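Local structure of putative uncharacterized protein (Toxoplasma gondii, 4FBD) at residues 104-108 and 229-235. The protein is of unknown function and belongs to the DUF3228 family of conserved hypothetical proteins. Residues are numbered along the deposited sequence; the frame is centred on the assembly and turned at random.
Sequences GSLPI and WKTHAIV
Leu106 and Ala233 form the hydrogen-bonded pair at the middle of a short antiparallel strand pair, 105-107 with 232-235. The first is an outermost strand, within this chain, of a mixed four-stranded sheet; the second lies between it and strand 130-135. Leu106 N donates a hydrogen bond to Ala233 O at 2.9 Å, and Ala233 N returns a bond to Leu106 O at 2.8 Å. Val235 N donates to Gly104 O beyond one end of the pair. Ile108 N donates to Thr231 O beyond the other, from 57° above the carbonyl plane.

The side chain of Ile108 follows the backbone of 231-233. Its CB lies near the carbonyl of Thr231, 3.8 Å from O. CG1 is anti to the carbonyl carbon (chi1 -62°) and reaches the Thr231 C and His232 N atoms. The tip, CD1, sits 3.4 Å from His232 N and also touches the methyl of Ala233. Leu116 lies against both Ile108 and Ala233, and Leu242 of the second subunit packs on Ile108.

On the sheet face of Leu106 and Ala233, Leu106 CD1 meets Val235 CG2 at 3.9 Å, the two side chains crossing at a slant. Helix 137-140 packs on both. Pro107 and His232 share the other face. The imidazole has its own partners in Tyr228, whose ring stacks on it and whose backbone O is hydrogen-bonded to His232 ND1. Ser105 CB lies at the edge of the Trp229 indole, near the ring plane, 4.1 Å from Trp229 CZ3.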
ATOM      1  N   GLY A 104     -17.043   3.100   8.759  1.00 34.41           N
ATOM      2  CA  GLY A 104     -16.302   1.949   8.219  1.00 34.22           C
ATOM      3  C   GLY A 104     -14.875   1.936   8.682  1.00 35.04           C
ATOM      4  O   GLY A 104     -14.128   1.039   8.337  1.00 36.69           O
ATOM      5  N   SER A 105     -14.491   2.921   9.487  1.00 35.56           N
ATOM      6  CA  SER A 105     -13.125   2.999   9.967  1.00 33.18           C
ATOM      7  C   SER A 105     -12.990   3.760  11.293  1.00 32.17           C
ATOM      8  O   SER A 105     -13.923   4.403  11.751  1.00 30.37           O
ATOM      9  CB  SER A 105     -12.295   3.669   8.899  1.00 33.90           C
ATOM     10  OG  SER A 105     -12.830   4.924   8.628  1.00 38.73           O
ATOM     11  N   LEU A 106     -11.809   3.651  11.904  1.00 31.02           N
ATOM     12  CA  LEU A 106     -11.498   4.287  13.179  1.00 30.37           C
ATOM     13  C   LEU A 106     -10.167   5.028  13.105  1.00 30.34           C
ATOM     14  O   LEU A 106      -9.313   4.695  12.280  1.00 28.82           O
ATOM     15  CB  LEU A 106     -11.393   3.244  14.305  1.00 27.42           C
ATOM     16  CG  LEU A 106     -12.677   2.544  14.748  1.00 31.43           C
ATOM     17  CD1 LEU A 106     -12.363   1.233  15.423  1.00 26.61           C
ATOM     18  CD2 LEU A 106     -13.516   3.445  15.654  1.00 32.54           C
ATOM     19  N   PRO A 107      -9.993   6.023  13.976  1.00 30.91           N
ATOM     20  CA  PRO A 107      -8.751   6.760  14.044  1.00 33.15           C
ATOM     21  C   PRO A 107      -7.669   5.916  14.693  1.00 33.39           C
ATOM     22  O   PRO A 107      -7.955   5.093  15.574  1.00 33.34           O
ATOM     23  CB  PRO A 107      -9.066   7.982  14.928  1.00 32.80           C
ATOM     24  CG  PRO A 107     -10.423   7.755  15.524  1.00 36.25           C
ATOM     25  CD  PRO A 107     -11.091   6.648  14.756  1.00 35.98           C
ATOM     26  N   ILE A 108      -6.443   6.096  14.241  1.00 31.86           N
ATOM     27  CA  ILE A 108      -5.330   5.372  14.822  1.00 33.97           C
ATOM     28  C   ILE A 108      -4.748   6.297  15.855  1.00 34.18           C
ATOM     29  O   ILE A 108      -4.384   7.404  15.510  1.00 37.73           O
ATOM     30  CB  ILE A 108      -4.280   5.046  13.757  1.00 32.53           C
ATOM     31  CG1 ILE A 108      -4.897   4.147  12.681  1.00 33.10           C
ATOM     32  CG2 ILE A 108      -3.120   4.313  14.380  1.00 36.08           C
ATOM     33  CD1 ILE A 108      -4.139   4.172  11.372  1.00 27.66           C
ATOM     34  N   TRP A 229      -5.223   8.132   5.378  1.00 31.94           N
ATOM     35  CA  TRP A 229      -5.056   6.747   5.785  1.00 33.63           C
ATOM     36  C   TRP A 229      -3.894   6.479   6.723  1.00 35.02           C
ATOM     37  O   TRP A 229      -3.844   5.415   7.327  1.00 35.53           O
ATOM     38  CB  TRP A 229      -5.164   5.789   4.576  1.00 33.70           C
ATOM     39  CG  TRP A 229      -6.569   5.868   4.021  1.00 30.57           C
ATOM     40  CD1 TRP A 229      -6.965   6.514   2.904  1.00 34.16           C
ATOM     41  CD2 TRP A 229      -7.771   5.350   4.624  1.00 31.02           C
ATOM     42  NE1 TRP A 229      -8.336   6.411   2.742  1.00 33.03           N
ATOM     43  CE2 TRP A 229      -8.852   5.709   3.790  1.00 30.08           C
ATOM     44  CE3 TRP A 229      -8.033   4.611   5.775  1.00 30.31           C
ATOM     45  CZ2 TRP A 229     -10.172   5.348   4.069  1.00 34.13           C
ATOM     46  CZ3 TRP A 229      -9.345   4.267   6.066  1.00 34.10           C
ATOM     47  CH2 TRP A 229     -10.406   4.632   5.199  1.00 36.17           C
ATOM     48  N   LYS A 230      -3.021   7.470   6.926  1.00 35.91           N
ATOM     49  CA  LYS A 230      -1.973   7.318   7.913  1.00 35.95           C
ATOM     50  C   LYS A 230      -2.565   7.359   9.316  1.00 34.55           C
ATOM     51  O   LYS A 230      -1.943   6.846  10.248  1.00 36.08           O
ATOM     52  CB  LYS A 230      -0.898   8.441   7.884  1.00 37.02           C
ATOM     53  CG  LYS A 230      -0.342   8.758   6.566  1.00 40.46           C
ATOM     54  CD  LYS A 230       1.074   9.259   6.557  1.00 42.25           C
ATOM     55  CE  LYS A 230       1.416  10.344   7.533  1.00 46.16           C
ATOM     56  NZ  LYS A 230       2.791  10.925   7.138  1.00 45.32           N
ATOM     57  N   THR A 231      -3.726   7.999   9.486  1.00 40.17           N
ATOM     58  CA  THR A 231      -4.288   8.168  10.828  1.00 38.47           C
ATOM     59  C   THR A 231      -5.691   7.527  11.063  1.00 36.29           C
ATOM     60  O   THR A 231      -6.364   7.792  12.063  1.00 39.12           O
ATOM     61  CB  THR A 231      -4.308   9.656  11.169  1.00 42.77           C
ATOM     62  OG1 THR A 231      -5.098  10.358  10.198  1.00 47.61           O
ATOM     63  CG2 THR A 231      -2.854  10.278  11.133  1.00 38.45           C
ATOM     64  N   HIS A 232      -6.103   6.677  10.147  1.00 31.24           N
ATOM     65  CA  HIS A 232      -7.370   5.986  10.216  1.00 30.85           C
ATOM     66  C   HIS A 232      -7.176   4.654   9.565  1.00 29.22           C
ATOM     67  O   HIS A 232      -6.380   4.526   8.620  1.00 30.75           O
ATOM     68  CB  HIS A 232      -8.445   6.669   9.406  1.00 30.43           C
ATOM     69  CG  HIS A 232      -8.678   8.084   9.778  1.00 31.61           C
ATOM     70  ND1 HIS A 232      -7.966   9.116   9.215  1.00 35.98           N
ATOM     71  CD2 HIS A 232      -9.552   8.647  10.642  1.00 29.19           C
ATOM     72  CE1 HIS A 232      -8.390  10.260   9.719  1.00 40.93           C
ATOM     73  NE2 HIS A 232      -9.359  10.002  10.578  1.00 44.22           N
ATOM     74  N   ALA A 233      -7.940   3.680  10.034  1.00 27.66           N
ATOM     75  CA  ALA A 233      -7.884   2.354   9.503  1.00 27.61           C
ATOM     76  C   ALA A 233      -9.272   1.759   9.435  1.00 29.08           C
ATOM     77  O   ALA A 233     -10.101   1.987  10.321  1.00 28.02           O
ATOM     78  CB  ALA A 233      -6.996   1.502  10.360  1.00 25.51           C
ATOM     79  N   ILE A 234      -9.517   0.962   8.391  1.00 31.77           N
ATOM     80  CA  ILE A 234     -10.805   0.310   8.229  1.00 32.89           C
ATOM     81  C   ILE A 234     -10.970  -0.724   9.358  1.00 33.29           C
ATOM     82  O   ILE A 234     -10.007  -1.065  10.041  1.00 30.48           O
ATOM     83  CB  ILE A 234     -10.952  -0.410   6.881  1.00 35.78           C
ATOM     84  CG1 ILE A 234      -9.948  -1.583   6.778  1.00 37.90           C
ATOM     85  CG2 ILE A 234     -10.828   0.586   5.709  1.00 32.03           C
ATOM     86  CD1 ILE A 234     -10.170  -2.504   5.547  1.00 35.42           C
ATOM     87  N   VAL A 235     -12.203  -1.176   9.552  1.00 32.69           N
ATOM     88  CA  VAL A 235     -12.522  -2.211  10.510  1.00 33.38           C
ATOM     89  C   VAL A 235     -12.751  -3.457   9.695  1.00 36.18           C
ATOM     90  O   VAL A 235     -13.328  -3.380   8.650  1.00 40.97           O
ATOM     91  CB  VAL A 235     -13.782  -1.871  11.307  1.00 33.07           C
ATOM     92  CG1 VAL A 235     -14.339  -3.111  12.059  1.00 36.56           C
ATOM     93  CG2 VAL A 235     -13.455  -0.777  12.281  1.00 24.48           C
TER